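Local coordinates for Sqt1 (Chaetomium thermophilum, PDB 4ZOY), which probably acts as a dedicated WD40-repeat chaperone that captures a nascent ribosomal protein during its synthesis, in the course of ribosome biogenesis, at residues A[388-393]-A[406-411]; A[342-347]-A[379-384]; A[455-460]-A[469-474]. One frame throughout, in Å; residues are numbered along the deposited sequence.

The contacts belong to three successive four-stranded antiparallel sheets of an eight-bladed beta-propeller and follow one another along the chain. Contact 2 comes first and packs strand 342-347 against strand 376-381 of the next sheet. Contact 1 then lies within that second sheet, at the end of strand 404-408, its centre about 10 Å from that of contact 2; Leu409 CD1 reaches both Ile342 CD1 and Phe381 CE1. Contact 3, about 17 Å from contact 2 and 23 Å from contact 1 between centres, is a hairpin in the last sheet, which the N-terminal strand 9-11 completes. Together they illustrate how blades are built internally and packed against one another into a ring.

Contact 1 (A[388-393]-A[406-411])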
# COMPACT_ATOMS: atom_id res chain seq x y z
N ALA A 388 -5.72 -4.83 -23.12
CA ALA A 388 -4.29 -5.01 -22.92
C ALA A 388 -3.50 -3.80 -23.40
O ALA A 388 -2.42 -3.51 -22.89
CB ALA A 388 -3.82 -6.28 -23.63
N ALA A 389 -4.06 -3.09 -24.37
CA ALA A 389 -3.41 -1.90 -24.93
C ALA A 389 -3.28 -0.77 -23.91
O ALA A 389 -2.48 0.14 -24.08
CB ALA A 389 -4.16 -1.43 -26.16
N MET A 390 -4.08 -0.83 -22.84
CA MET A 390 -4.10 0.20 -21.81
C MET A 390 -3.20 -0.14 -20.63
O MET A 390 -3.22 0.54 -19.60
CB MET A 390 -5.52 0.43 -21.34
CG MET A 390 -6.37 1.09 -22.40
SD MET A 390 -5.75 2.77 -22.67
CE MET A 390 -6.39 3.51 -21.19
N ALA A 391 -2.42 -1.20 -20.79
CA ALA A 391 -1.46 -1.62 -19.78
C ALA A 391 -0.56 -0.46 -19.36
O ALA A 391 0.05 0.21 -20.19
CB ALA A 391 -0.62 -2.77 -20.30
N GLY A 392 -0.51 -0.23 -18.05
CA GLY A 392 0.33 0.81 -17.48
C GLY A 392 -0.30 2.19 -17.41
O GLY A 392 0.27 3.09 -16.80
N TRP A 393 -1.46 2.38 -18.02
CA TRP A 393 -2.03 3.73 -18.16
C TRP A 393 -3.28 3.97 -17.32
O TRP A 393 -3.78 5.09 -17.28
CB TRP A 393 -2.36 4.02 -19.63
CG TRP A 393 -1.14 4.07 -20.46
CD1 TRP A 393 -0.70 3.11 -21.32
CD2 TRP A 393 -0.18 5.13 -20.51
NE1 TRP A 393 0.48 3.51 -21.92
CE2 TRP A 393 0.82 4.74 -21.43
CE3 TRP A 393 -0.06 6.36 -19.86
CZ2 TRP A 393 1.92 5.55 -21.72
CZ3 TRP A 393 1.03 7.16 -20.15
CH2 TRP A 393 2.01 6.75 -21.08
N ARG A 406 -11.32 5.88 -11.43
CA ARG A 406 -10.28 5.31 -12.26
C ARG A 406 -9.99 6.28 -13.39
O ARG A 406 -10.91 6.89 -13.96
CB ARG A 406 -10.65 3.95 -12.79
CG ARG A 406 -9.46 3.36 -13.54
CD ARG A 406 -9.68 1.95 -13.82
NE ARG A 406 -9.69 1.13 -12.62
CZ ARG A 406 -10.21 -0.09 -12.59
NH1 ARG A 406 -10.79 -0.59 -13.69
NH2 ARG A 406 -10.16 -0.82 -11.50
N TRP A 407 -8.71 6.41 -13.69
CA TRP A 407 -8.19 7.43 -14.57
C TRP A 407 -7.39 6.82 -15.70
O TRP A 407 -6.65 5.86 -15.49
CB TRP A 407 -7.30 8.41 -13.80
CG TRP A 407 -7.90 8.92 -12.54
CD1 TRP A 407 -7.79 8.38 -11.30
CD2 TRP A 407 -8.69 10.10 -12.41
NE1 TRP A 407 -8.47 9.15 -10.39
CE2 TRP A 407 -9.04 10.21 -11.05
CE3 TRP A 407 -9.15 11.07 -13.31
CZ2 TRP A 407 -9.82 11.25 -10.57
CZ3 TRP A 407 -9.92 12.11 -12.83
CH2 TRP A 407 -10.25 12.19 -11.47
N ASP A 408 -7.57 7.40 -16.88
CA ASP A 408 -6.76 7.13 -18.06
C ASP A 408 -5.68 8.19 -18.11
O ASP A 408 -5.97 9.37 -18.34
CB ASP A 408 -7.67 7.14 -19.30
CG ASP A 408 -6.93 7.16 -20.62
OD1 ASP A 408 -5.69 7.00 -20.68
OD2 ASP A 408 -7.63 7.34 -21.64
N LEU A 409 -4.42 7.79 -17.91
CA LEU A 409 -3.33 8.75 -17.77
C LEU A 409 -2.56 8.99 -19.06
O LEU A 409 -1.47 9.56 -19.03
CB LEU A 409 -2.36 8.29 -16.67
CG LEU A 409 -2.96 8.13 -15.27
CD1 LEU A 409 -1.86 7.82 -14.27
CD2 LEU A 409 -3.75 9.37 -14.84
N ARG A 410 -3.10 8.56 -20.20
CA ARG A 410 -2.39 8.79 -21.46
C ARG A 410 -2.31 10.27 -21.84
O ARG A 410 -1.36 10.69 -22.48
CB ARG A 410 -3.05 8.01 -22.60
CG ARG A 410 -2.88 6.51 -22.49
CD ARG A 410 -3.69 5.80 -23.55
NE ARG A 410 -5.12 6.07 -23.41
CZ ARG A 410 -6.04 5.77 -24.32
NH1 ARG A 410 -5.68 5.20 -25.47
NH2 ARG A 410 -7.31 6.04 -24.10
N GLY A 411 -3.33 11.04 -21.45
CA GLY A 411 -3.38 12.46 -21.78
C GLY A 411 -2.34 13.31 -21.08
O GLY A 411 -1.65 12.86 -20.16
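Arg410 runs past Trp393 and Met390, and its chain touches both in turn. From CB, chi1 of -69° sets CG anti to the carbonyl carbon, where it lies over one face of the Trp393 indole, toward the rim; this CH-pi contact measures 3.9 Å from Arg410 CG to the centroid of the five-membered ring. CD passes 3.8 Å from Met390 SD. NE turns to Asp408 OD1 at 2.9 Å, and beyond CZ the NH2 group meets Asp408 OD2 at 2.8 Å, a side-on, two-nitrogen salt bridge in which both oxygens lie close to the guanidinium plane. Met390 SD sits over the centre of one guanidinium face, 3.4 Å from Arg410 CZ and 3.7 Å from Arg410 NH1, while Met390 CE reaches on to Asp408 OD1.

Asp408 OD1 also accepts the backbone N-H of Arg410, closing an Asx turn; this N-H and NE approach from opposite faces of the carboxylate plane. An alanine in place of Asp408 would probably leave the Arg410 guanidinium without its charged mate and free to turn under the sulfur, and the turn without its side-chain acceptor. The backbones are tied by Leu409 N, which donates to Trp393 O at 2.8 Å and nearly along the C=O axis. Outside the pair, Arg364 donates to the carbonyl oxygen of Arg410, and its side chain touches Trp393. Tryptophan followed by aspartate at the end of strand 404-408, the third of its sheet, is characteristic of the WD motif of a beta-propeller blade.

Contact 2 (A[342-347]-A[379-384])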
# COMPACT_ATOMS: atom_id res chain seq x y z
N ILE A 342 5.69 6.51 -16.22
CA ILE A 342 5.05 7.55 -15.43
C ILE A 342 5.02 7.22 -13.95
O ILE A 342 5.05 6.04 -13.54
CB ILE A 342 3.59 7.85 -15.90
CG1 ILE A 342 2.73 6.58 -15.81
CG2 ILE A 342 3.57 8.44 -17.32
CD1 ILE A 342 1.27 6.82 -16.21
N LEU A 343 4.95 8.27 -13.14
CA LEU A 343 4.81 8.20 -11.70
C LEU A 343 3.59 9.02 -11.31
O LEU A 343 3.46 10.16 -11.75
CB LEU A 343 6.06 8.76 -11.00
CG LEU A 343 5.98 9.00 -9.49
CD1 LEU A 343 5.96 7.69 -8.71
CD2 LEU A 343 7.13 9.91 -9.02
N ALA A 344 2.70 8.43 -10.50
CA ALA A 344 1.52 9.13 -9.99
C ALA A 344 1.64 9.42 -8.51
O ALA A 344 2.12 8.59 -7.74
CB ALA A 344 0.26 8.30 -10.26
N ALA A 345 1.18 10.60 -8.10
CA ALA A 345 1.25 11.03 -6.71
C ALA A 345 -0.10 11.57 -6.25
O ALA A 345 -0.67 12.44 -6.91
CB ALA A 345 2.33 12.10 -6.55
N GLY A 346 -0.60 11.06 -5.13
CA GLY A 346 -1.87 11.55 -4.57
C GLY A 346 -1.60 12.39 -3.35
O GLY A 346 -0.80 12.02 -2.50
N SER A 347 -2.30 13.53 -3.26
CA SER A 347 -2.04 14.49 -2.21
C SER A 347 -3.23 14.68 -1.27
O SER A 347 -4.38 14.49 -1.67
CB SER A 347 -1.68 15.85 -2.84
OG SER A 347 -1.52 16.86 -1.86
N VAL A 379 -3.43 5.70 -4.49
CA VAL A 379 -3.45 5.52 -5.94
C VAL A 379 -2.73 4.22 -6.25
O VAL A 379 -1.74 3.85 -5.60
CB VAL A 379 -2.80 6.69 -6.71
CG1 VAL A 379 -3.50 8.00 -6.39
CG2 VAL A 379 -1.28 6.81 -6.41
N GLU A 380 -3.23 3.50 -7.26
CA GLU A 380 -2.65 2.20 -7.61
C GLU A 380 -2.97 1.85 -9.05
O GLU A 380 -4.14 1.91 -9.46
CB GLU A 380 -3.16 1.10 -6.67
CG GLU A 380 -2.50 -0.26 -6.93
CD GLU A 380 -3.14 -1.35 -6.09
OE1 GLU A 380 -2.76 -1.50 -4.91
OE2 GLU A 380 -4.01 -2.05 -6.62
N PHE A 381 -1.95 1.50 -9.83
CA PHE A 381 -2.16 1.13 -11.22
C PHE A 381 -2.79 -0.24 -11.34
O PHE A 381 -2.46 -1.16 -10.59
CB PHE A 381 -0.85 1.15 -12.00
CG PHE A 381 -0.37 2.53 -12.32
CD1 PHE A 381 -0.76 3.16 -13.48
CD2 PHE A 381 0.48 3.20 -11.44
CE1 PHE A 381 -0.32 4.45 -13.78
CE2 PHE A 381 0.91 4.49 -11.73
CZ PHE A 381 0.52 5.11 -12.90
N VAL A 382 -3.69 -0.37 -12.31
CA VAL A 382 -4.23 -1.67 -12.69
C VAL A 382 -3.12 -2.47 -13.38
O VAL A 382 -2.52 -2.01 -14.36
CB VAL A 382 -5.44 -1.54 -13.63
CG1 VAL A 382 -5.97 -2.92 -14.00
CG2 VAL A 382 -6.53 -0.70 -12.97
N LYS A 383 -2.86 -3.67 -12.87
CA LYS A 383 -1.73 -4.46 -13.36
C LYS A 383 -1.98 -5.05 -14.75
O LYS A 383 -1.10 -5.01 -15.61
CB LYS A 383 -1.41 -5.58 -12.37
CG LYS A 383 -0.90 -5.03 -11.04
CD LYS A 383 -0.11 -6.06 -10.24
CE LYS A 383 -1.01 -6.83 -9.29
NZ LYS A 383 -0.20 -7.73 -8.41
N SER A 384 -3.17 -5.58 -14.95
CA SER A 384 -3.48 -6.26 -16.21
C SER A 384 -4.88 -5.89 -16.67
O SER A 384 -5.79 -6.71 -16.55
CB SER A 384 -3.37 -7.77 -16.05
OG SER A 384 -2.07 -8.14 -15.62
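Ile342 and Ala344 meet Phe381 where two neighbouring blades of the beta-propeller pack face to face. Strand 342-347 belongs to one four-stranded sheet and strand 379-381 to the next; their axes come within 7.7 Å and run nearly antiparallel, at 157°, and side chains rather than backbone bonds fill the interval.

The aromatic contacts lie toward one end. Phe381 carries its CG anti to the carbonyl carbon (chi1 -75°), and the far part of the ring comes between two aliphatic groups. Ile342 CD1 approaches Phe381 CE1 obliquely at 3.7 Å. Ile342 CG1 lies near CZ of the same ring, while Ala344 CB stands 4.1 Å from Phe381 CE2. Leu395 of strand 394-399 touches both Ala344 and Phe381, and Pro338 adds to the surroundings of the ring.

Purely aliphatic packing takes over at Val379. Its CG2 lies 4.4 Å from Ala344 CB, and its CG1 reaches the backbone of Gly346. The glycine matters here, because a beta carbon on it would point at the valine and crowd that methyl; as built, Gly346 CA approaches Val379 CG1 to 4.3 Å.

Contact 3 (A[455-460]-A[469-474]); sequences GGVLGF and IVTVGD
The carbonyl oxygen of Val472 is gripped by two consecutive N-H groups, those of Leu458 and Gly459, the signature of a classic beta bulge in this antiparallel hairpin of a propeller blade. Leu458 N gives the stronger bond, 2.8 Å to Val472 O and in the carbonyl plane; Gly459 N adds a weak one at 3.4 Å. The register slips by one residue here, with Val457 opposite Gly473 before the bulge and Phe460 opposite Thr471 after it, both non-hydrogen-bonded pairs. Beyond the bulge, Val472 N returns a bond to Gly459 O, lying above the carbonyl plane. Toward the open end, Asp474 N reaches Gly456 O at 2.9 Å in a nearly straight bond.

The lack of a side chain at Gly459 permits the close approach there: a beta carbon would press against Val472 CG2, which, set between its own backbone N and carbonyl carbon, instead packs 3.5 Å from Gly459 N. On the face shared by Val457, Phe460 and Thr471, the Phe460 CB meets both Thr471 CG2 and Ile469 CG2, and Val457 CG1 lies near Thr471 CB. The Thr471 hydroxyl is bonded outside the pair to His448 and Leu479, and the Phe460 ring makes a cation-pi contact with Lys378 of the adjacent blade.

Leu458 leans toward Asp474, bringing CD1 within 3.6 Å of Asp474 OD1, an oxygen also bonded to Ser17. The other carboxylate oxygen is joined to the first segment through water: a single molecule donates to Gly455 O at 2.8 Å and to Asp474 OD2 at 2.6 Å.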
# COMPACT_ATOMS: atom_id res chain seq x y z
N GLY A 455 -17.44 9.52 6.84
CA GLY A 455 -16.90 8.43 6.04
C GLY A 455 -15.53 8.73 5.45
O GLY A 455 -14.65 9.30 6.12
N GLY A 456 -15.35 8.35 4.19
CA GLY A 456 -14.06 8.44 3.52
C GLY A 456 -13.54 7.04 3.20
O GLY A 456 -13.68 6.11 4.01
N VAL A 457 -12.93 6.88 2.02
CA VAL A 457 -12.38 5.58 1.65
C VAL A 457 -10.93 5.47 2.08
O VAL A 457 -10.09 6.25 1.63
CB VAL A 457 -12.48 5.33 0.14
CG1 VAL A 457 -12.09 3.89 -0.17
CG2 VAL A 457 -13.89 5.65 -0.36
N LEU A 458 -10.65 4.53 2.98
CA LEU A 458 -9.32 4.40 3.58
C LEU A 458 -8.40 3.44 2.84
O LEU A 458 -7.19 3.44 3.07
CB LEU A 458 -9.45 3.95 5.05
CG LEU A 458 -10.22 4.92 5.95
CD1 LEU A 458 -10.34 4.36 7.36
CD2 LEU A 458 -9.59 6.32 5.96
N GLY A 459 -8.95 2.61 1.96
CA GLY A 459 -8.12 1.67 1.22
C GLY A 459 -8.95 0.89 0.24
O GLY A 459 -10.19 0.96 0.25
N PHE A 460 -8.27 0.14 -0.63
CA PHE A 460 -8.94 -0.76 -1.54
C PHE A 460 -7.96 -1.80 -2.08
O PHE A 460 -6.74 -1.63 -2.02
CB PHE A 460 -9.59 -0.01 -2.72
CG PHE A 460 -8.62 0.69 -3.63
CD1 PHE A 460 -8.05 0.01 -4.70
CD2 PHE A 460 -8.29 2.01 -3.43
CE1 PHE A 460 -7.14 0.63 -5.54
CE2 PHE A 460 -7.39 2.65 -4.26
CZ PHE A 460 -6.81 1.95 -5.32
N ILE A 469 -13.37 -4.27 -7.34
CA ILE A 469 -12.72 -3.42 -6.35
C ILE A 469 -13.40 -3.62 -5.01
O ILE A 469 -14.63 -3.56 -4.93
CB ILE A 469 -12.78 -1.93 -6.76
CG1 ILE A 469 -12.14 -1.73 -8.14
CG2 ILE A 469 -12.14 -1.03 -5.71
CD1 ILE A 469 -12.30 -0.34 -8.70
N VAL A 470 -12.62 -3.91 -3.98
CA VAL A 470 -13.16 -4.00 -2.63
C VAL A 470 -12.55 -2.89 -1.80
O VAL A 470 -11.34 -2.70 -1.80
CB VAL A 470 -12.88 -5.36 -1.98
CG1 VAL A 470 -13.61 -5.47 -0.63
CG2 VAL A 470 -13.31 -6.50 -2.91
N THR A 471 -13.41 -2.15 -1.12
CA THR A 471 -13.02 -0.94 -0.38
C THR A 471 -13.17 -1.10 1.12
O THR A 471 -13.96 -1.92 1.60
CB THR A 471 -13.85 0.26 -0.80
OG1 THR A 471 -15.23 -0.02 -0.53
CG2 THR A 471 -13.66 0.57 -2.28
N VAL A 472 -12.43 -0.28 1.86
CA VAL A 472 -12.62 -0.18 3.30
C VAL A 472 -12.81 1.29 3.65
O VAL A 472 -12.10 2.17 3.16
CB VAL A 472 -11.45 -0.81 4.10
CG1 VAL A 472 -11.42 -2.32 3.90
CG2 VAL A 472 -10.10 -0.18 3.73
N GLY A 473 -13.82 1.56 4.48
CA GLY A 473 -14.17 2.94 4.78
C GLY A 473 -14.09 3.35 6.25
O GLY A 473 -14.21 2.53 7.16
N ASP A 474 -13.93 4.65 6.46
CA ASP A 474 -13.94 5.18 7.82
C ASP A 474 -15.35 5.16 8.38
O ASP A 474 -15.53 5.33 9.59
CB ASP A 474 -13.38 6.60 7.85
CG ASP A 474 -12.89 7.00 9.22
OD1 ASP A 474 -12.21 6.19 9.87
OD2 ASP A 474 -13.18 8.14 9.65
O HOH W 1 -14.55 10.15 8.77